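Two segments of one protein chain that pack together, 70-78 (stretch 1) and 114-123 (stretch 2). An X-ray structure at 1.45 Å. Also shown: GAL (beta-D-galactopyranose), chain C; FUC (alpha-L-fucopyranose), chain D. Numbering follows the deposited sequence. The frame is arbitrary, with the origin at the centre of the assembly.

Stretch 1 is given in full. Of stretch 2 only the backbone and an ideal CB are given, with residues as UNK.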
# COMPACT_ATOMS: atom_id res chain seq x y z
N ILE A 70 -2.68 -5.45 0.94
CA ILE A 70 -4.13 -5.46 1.02
C ILE A 70 -4.80 -5.93 -0.27
O ILE A 70 -4.53 -5.41 -1.36
CB ILE A 70 -4.67 -4.06 1.39
CG1 ILE A 70 -4.13 -3.63 2.76
CG2 ILE A 70 -6.20 -4.06 1.39
CD1 ILE A 70 -4.37 -2.15 3.04
N ALA A 71 -5.68 -6.93 -0.12
CA ALA A 71 -6.51 -7.43 -1.22
C ALA A 71 -5.69 -8.04 -2.34
O ALA A 71 -6.04 -7.94 -3.51
CB ALA A 71 -7.45 -6.33 -1.74
N ARG A 72 -4.60 -8.69 -1.97
CA ARG A 72 -3.76 -9.41 -2.92
C ARG A 72 -3.75 -10.89 -2.62
O ARG A 72 -4.15 -11.31 -1.52
CB ARG A 72 -2.34 -8.84 -2.91
CG ARG A 72 -2.28 -7.41 -3.44
CD ARG A 72 -0.86 -6.87 -3.48
NE ARG A 72 -0.85 -5.45 -3.83
CZ ARG A 72 -0.44 -4.96 -5.00
NH1 ARG A 72 -0.02 -5.77 -5.96
NH2 ARG A 72 -0.45 -3.64 -5.21
N MET A 73 -3.32 -11.68 -3.60
CA MET A 73 -3.13 -13.12 -3.45
C MET A 73 -1.83 -13.51 -4.12
O MET A 73 -1.29 -12.78 -4.95
CB MET A 73 -4.25 -13.90 -4.13
CG MET A 73 -5.67 -13.48 -3.76
SD MET A 73 -6.82 -14.41 -4.80
CE MET A 73 -8.38 -13.62 -4.39
N ARG A 74 -1.34 -14.70 -3.77
CA ARG A 74 -0.18 -15.27 -4.43
C ARG A 74 -0.36 -16.77 -4.51
O ARG A 74 -0.90 -17.39 -3.60
CB ARG A 74 1.11 -14.94 -3.67
CG ARG A 74 2.37 -15.53 -4.32
CD ARG A 74 3.63 -14.91 -3.72
NE ARG A 74 4.84 -15.51 -4.30
CZ ARG A 74 6.03 -14.92 -4.31
NH1 ARG A 74 6.18 -13.72 -3.78
NH2 ARG A 74 7.06 -15.55 -4.86
N GLY A 75 0.10 -17.37 -5.60
CA GLY A 75 0.18 -18.81 -5.65
C GLY A 75 0.43 -19.34 -7.04
O GLY A 75 0.74 -18.59 -7.96
N ARG A 76 0.29 -20.66 -7.18
CA ARG A 76 0.59 -21.32 -8.44
C ARG A 76 -0.70 -21.69 -9.13
O ARG A 76 -1.58 -22.31 -8.54
CB ARG A 76 1.44 -22.57 -8.20
CG ARG A 76 2.11 -23.10 -9.46
CD ARG A 76 3.18 -24.16 -9.13
NE ARG A 76 4.18 -23.64 -8.20
CZ ARG A 76 5.26 -22.95 -8.56
NH1 ARG A 76 5.50 -22.72 -9.85
NH2 ARG A 76 6.10 -22.50 -7.64
N ILE A 77 -0.82 -21.29 -10.39
CA ILE A 77 -2.01 -21.61 -11.17
C ILE A 77 -1.98 -23.07 -11.58
O ILE A 77 -0.95 -23.59 -12.02
CB ILE A 77 -2.14 -20.67 -12.39
CG1 ILE A 77 -2.48 -19.26 -11.90
CG2 ILE A 77 -3.21 -21.17 -13.36
CD1 ILE A 77 -2.51 -18.19 -12.99
N PHE A 78 -3.11 -23.75 -11.43
CA PHE A 78 -3.24 -25.14 -11.82
C PHE A 78 -4.43 -25.37 -12.73
O PHE A 78 -5.31 -24.51 -12.86
CB PHE A 78 -3.33 -26.05 -10.59
CG PHE A 78 -4.58 -25.85 -9.75
CD1 PHE A 78 -5.79 -26.42 -10.11
CD2 PHE A 78 -4.51 -25.13 -8.56
CE1 PHE A 78 -6.92 -26.26 -9.32
CE2 PHE A 78 -5.62 -24.97 -7.76
CZ PHE A 78 -6.83 -25.53 -8.14
N UNK A 114 -17.86 -11.38 -7.20
CA UNK A 114 -16.89 -11.68 -8.23
C UNK A 114 -15.68 -10.76 -8.08
O UNK A 114 -15.80 -9.53 -8.19
CB UNK A 114 -17.52 -11.54 -9.62
N UNK A 115 -14.53 -11.36 -7.80
CA UNK A 115 -13.28 -10.64 -7.67
C UNK A 115 -12.56 -10.62 -9.01
O UNK A 115 -12.14 -11.67 -9.51
CB UNK A 115 -12.40 -11.27 -6.59
N UNK A 116 -12.43 -9.43 -9.58
CA UNK A 116 -11.75 -9.29 -10.86
C UNK A 116 -10.31 -8.94 -10.59
O UNK A 116 -10.00 -7.82 -10.17
CB UNK A 116 -12.42 -8.23 -11.74
N UNK A 117 -9.43 -9.91 -10.82
CA UNK A 117 -8.03 -9.80 -10.44
C UNK A 117 -7.16 -9.51 -11.64
O UNK A 117 -7.40 -10.00 -12.75
CB UNK A 117 -7.56 -11.08 -9.75
N UNK A 118 -6.12 -8.73 -11.41
CA UNK A 118 -5.04 -8.59 -12.37
C UNK A 118 -3.86 -9.35 -11.79
O UNK A 118 -3.65 -9.32 -10.58
CB UNK A 118 -4.70 -7.12 -12.64
N UNK A 119 -3.09 -10.04 -12.62
CA UNK A 119 -1.96 -10.79 -12.08
C UNK A 119 -0.72 -10.73 -12.95
O UNK A 119 -0.78 -10.41 -14.14
CB UNK A 119 -2.36 -12.25 -11.88
N UNK A 120 0.42 -11.03 -12.33
CA UNK A 120 1.69 -11.12 -13.03
C UNK A 120 2.46 -12.34 -12.54
O UNK A 120 2.40 -12.69 -11.35
CB UNK A 120 2.51 -9.84 -12.83
N UNK A 121 3.19 -12.98 -13.45
CA UNK A 121 4.17 -13.98 -13.03
C UNK A 121 5.19 -13.32 -12.11
O UNK A 121 5.54 -12.15 -12.29
CB UNK A 121 4.86 -14.62 -14.24
N UNK A 122 5.65 -14.06 -11.10
CA UNK A 122 6.51 -13.47 -10.07
C UNK A 122 7.87 -14.19 -9.90
O UNK A 122 8.73 -13.71 -9.18
CB UNK A 122 5.76 -13.48 -8.73
N UNK A 123 8.05 -15.33 -10.56
CA UNK A 123 9.35 -15.99 -10.58
C UNK A 123 10.31 -15.19 -11.47
O UNK A 123 10.01 -14.96 -12.64
CB UNK A 123 9.22 -17.43 -11.08
C1 GAL C . -21.49 -9.72 -15.38
C2 GAL C . -20.13 -9.70 -14.73
C3 GAL C . -20.02 -10.70 -13.64
C4 GAL C . -21.08 -10.59 -12.70
C5 GAL C . -22.39 -10.68 -13.40
C6 GAL C . -23.56 -10.54 -12.53
O2 GAL C . -19.14 -9.94 -15.73
O3 GAL C . -18.73 -10.60 -13.01
O4 GAL C . -20.96 -9.32 -11.97
O5 GAL C . -22.49 -9.63 -14.44
O6 GAL C . -24.76 -10.76 -13.11
C1 FUC D . -18.15 -8.97 -15.71
C2 FUC D . -17.01 -9.43 -16.52
C3 FUC D . -17.39 -9.56 -17.94
C4 FUC D . -17.96 -8.30 -18.50
C5 FUC D . -19.07 -7.74 -17.63
C6 FUC D . -19.53 -6.42 -18.10
O2 FUC D . -16.57 -10.67 -16.04
O3 FUC D . -16.32 -10.00 -18.71
O4 FUC D . -16.95 -7.36 -18.63
O5 FUC D . -18.68 -7.66 -16.25

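The two strands, 72-78 and 114-121, cross at 50° with their axes no closer than 8.9 Å, and no hydrogen bond links them directly. They meet through side chains, so a position in the second stretch matters to the first mainly when its CA-to-CB bond points toward it.

Position 114 is out of reach of stretch 1, but the galactose lies beside it, so a polar side chain able to grip a sugar hydroxyl would suit. It is Asp114, whose OD2 accepts a hydrogen bond of 2.7 Å from O3 of the galactose.

Position 115 points toward stretch 1. Its ideal CB lies 5.1 Å from Met73 CE, the tip of an extended side chain that offers nothing polar. Leucine, isoleucine, valine or methionine would all be reasonable. The residue is Leu115, in the m, t rotamer, and its CD1 rests 3.9 Å from Met73 CE.

Position 116 turns its back on stretch 1 and faces the sugars, where a polar or aromatic group could serve. His116 presents its ring edge to them, with CE1 3.4 Å from O2 of the fucose and NE2 3.4 Å from O3 of the galactose.

Position 117 again points toward stretch 1, yet no atom there comes within 5.5 Å of its ideal CB. A short side chain would leave a gap; a long, flexible apolar one could bridge it and find Met73. Met117 does so with all three chi angles in m, a curled shape against the m, t, t extension of Met73. Its CE lies 3.9 Å from Met73 CE, and also 4.2 Å from the backbone O of Ala71.

Position 118 is on the far side, and the first stretch sets no demand; a beta-branched or polar residue fits a strand well. Thr118 bonds through OG1 elsewhere in the structure.

Position 119 points toward stretch 1 across another wide space, with Ile77 offering an aliphatic tip. A large apolar or aromatic side chain is favoured. Phe119, with chi1 p, receives Ile77 CD1 over one face of its ring, 4.2 Å from CE1.

Positions 120 and 121 are both out of reach. Extended backbone angles at the first favour a beta-branched residue, and Val120 is one; the second could be polar, and Lys121 bonds through NZ elsewhere.

Position 122 points toward stretch 1, its ideal CB 4.6 Å from Arg74 NH2. An acid could answer the charge, but an aliphatic group could equally cover the flat guanidinium. Ile122 takes the second course: its CG2 lies over one face, 3.6 Å from Arg74 NH2. The polar link is left to the backbone, as a water donates to Ile122 O at 2.7 Å and accepts a weak hydrogen bond from Arg74 NH2 at 3.2 Å.

Position 123 points sideways, leaving room for a polar side chain to reach Arg76 through solvent. Asn123 does this: one water accepts from Arg76 NH2 at 3.0 Å and, weakly, from Asn123 ND2 at 3.2 Å.

Stretch 2, residues 114-123: DLHMTFVKIN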
# COMPACT_ATOMS: atom_id res chain seq x y z
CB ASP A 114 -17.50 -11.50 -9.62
CG ASP A 114 -18.51 -12.58 -9.98
OD1 ASP A 114 -18.84 -13.43 -9.11
OD2 ASP A 114 -18.97 -12.58 -11.14
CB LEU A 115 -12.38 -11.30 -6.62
CG LEU A 115 -13.04 -11.64 -5.28
CD1 LEU A 115 -12.07 -12.44 -4.42
CD2 LEU A 115 -13.48 -10.36 -4.56
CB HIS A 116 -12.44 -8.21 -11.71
CG HIS A 116 -13.87 -8.51 -12.00
ND1 HIS A 116 -14.27 -9.15 -13.16
CD2 HIS A 116 -14.99 -8.32 -11.27
CE1 HIS A 116 -15.58 -9.31 -13.14
NE2 HIS A 116 -16.04 -8.82 -12.00
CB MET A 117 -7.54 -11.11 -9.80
CG MET A 117 -8.43 -11.67 -8.70
SD MET A 117 -8.57 -10.62 -7.24
CE MET A 117 -6.94 -10.73 -6.53
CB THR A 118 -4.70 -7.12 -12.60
OG1 THR A 118 -5.78 -6.50 -13.31
CG2 THR A 118 -3.42 -6.98 -13.41
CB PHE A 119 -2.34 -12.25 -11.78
CG PHE A 119 -2.65 -13.08 -13.01
CD1 PHE A 119 -1.62 -13.67 -13.75
CD2 PHE A 119 -3.96 -13.28 -13.41
CE1 PHE A 119 -1.92 -14.44 -14.86
CE2 PHE A 119 -4.25 -14.06 -14.52
CZ PHE A 119 -3.23 -14.63 -15.24
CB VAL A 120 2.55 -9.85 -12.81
CG1 VAL A 120 1.89 -8.63 -13.47
CG2 VAL A 120 2.83 -9.60 -11.33
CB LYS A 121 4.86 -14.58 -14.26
CG LYS A 121 3.91 -15.39 -15.13
CD LYS A 121 4.66 -16.21 -16.18
CE LYS A 121 5.38 -15.32 -17.17
NZ LYS A 121 6.00 -16.13 -18.29
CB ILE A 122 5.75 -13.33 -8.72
CG1 ILE A 122 6.43 -12.31 -7.79
CG2 ILE A 122 5.54 -14.68 -8.05
CD1 ILE A 122 6.52 -10.91 -8.38
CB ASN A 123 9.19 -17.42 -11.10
CG ASN A 123 10.46 -18.25 -10.95
OD1 ASN A 123 11.57 -17.73 -10.92
ND2 ASN A 123 10.29 -19.57 -10.89
O HOH W 1 9.50 -14.38 -6.65
O HOH W 2 8.12 -20.70 -8.85
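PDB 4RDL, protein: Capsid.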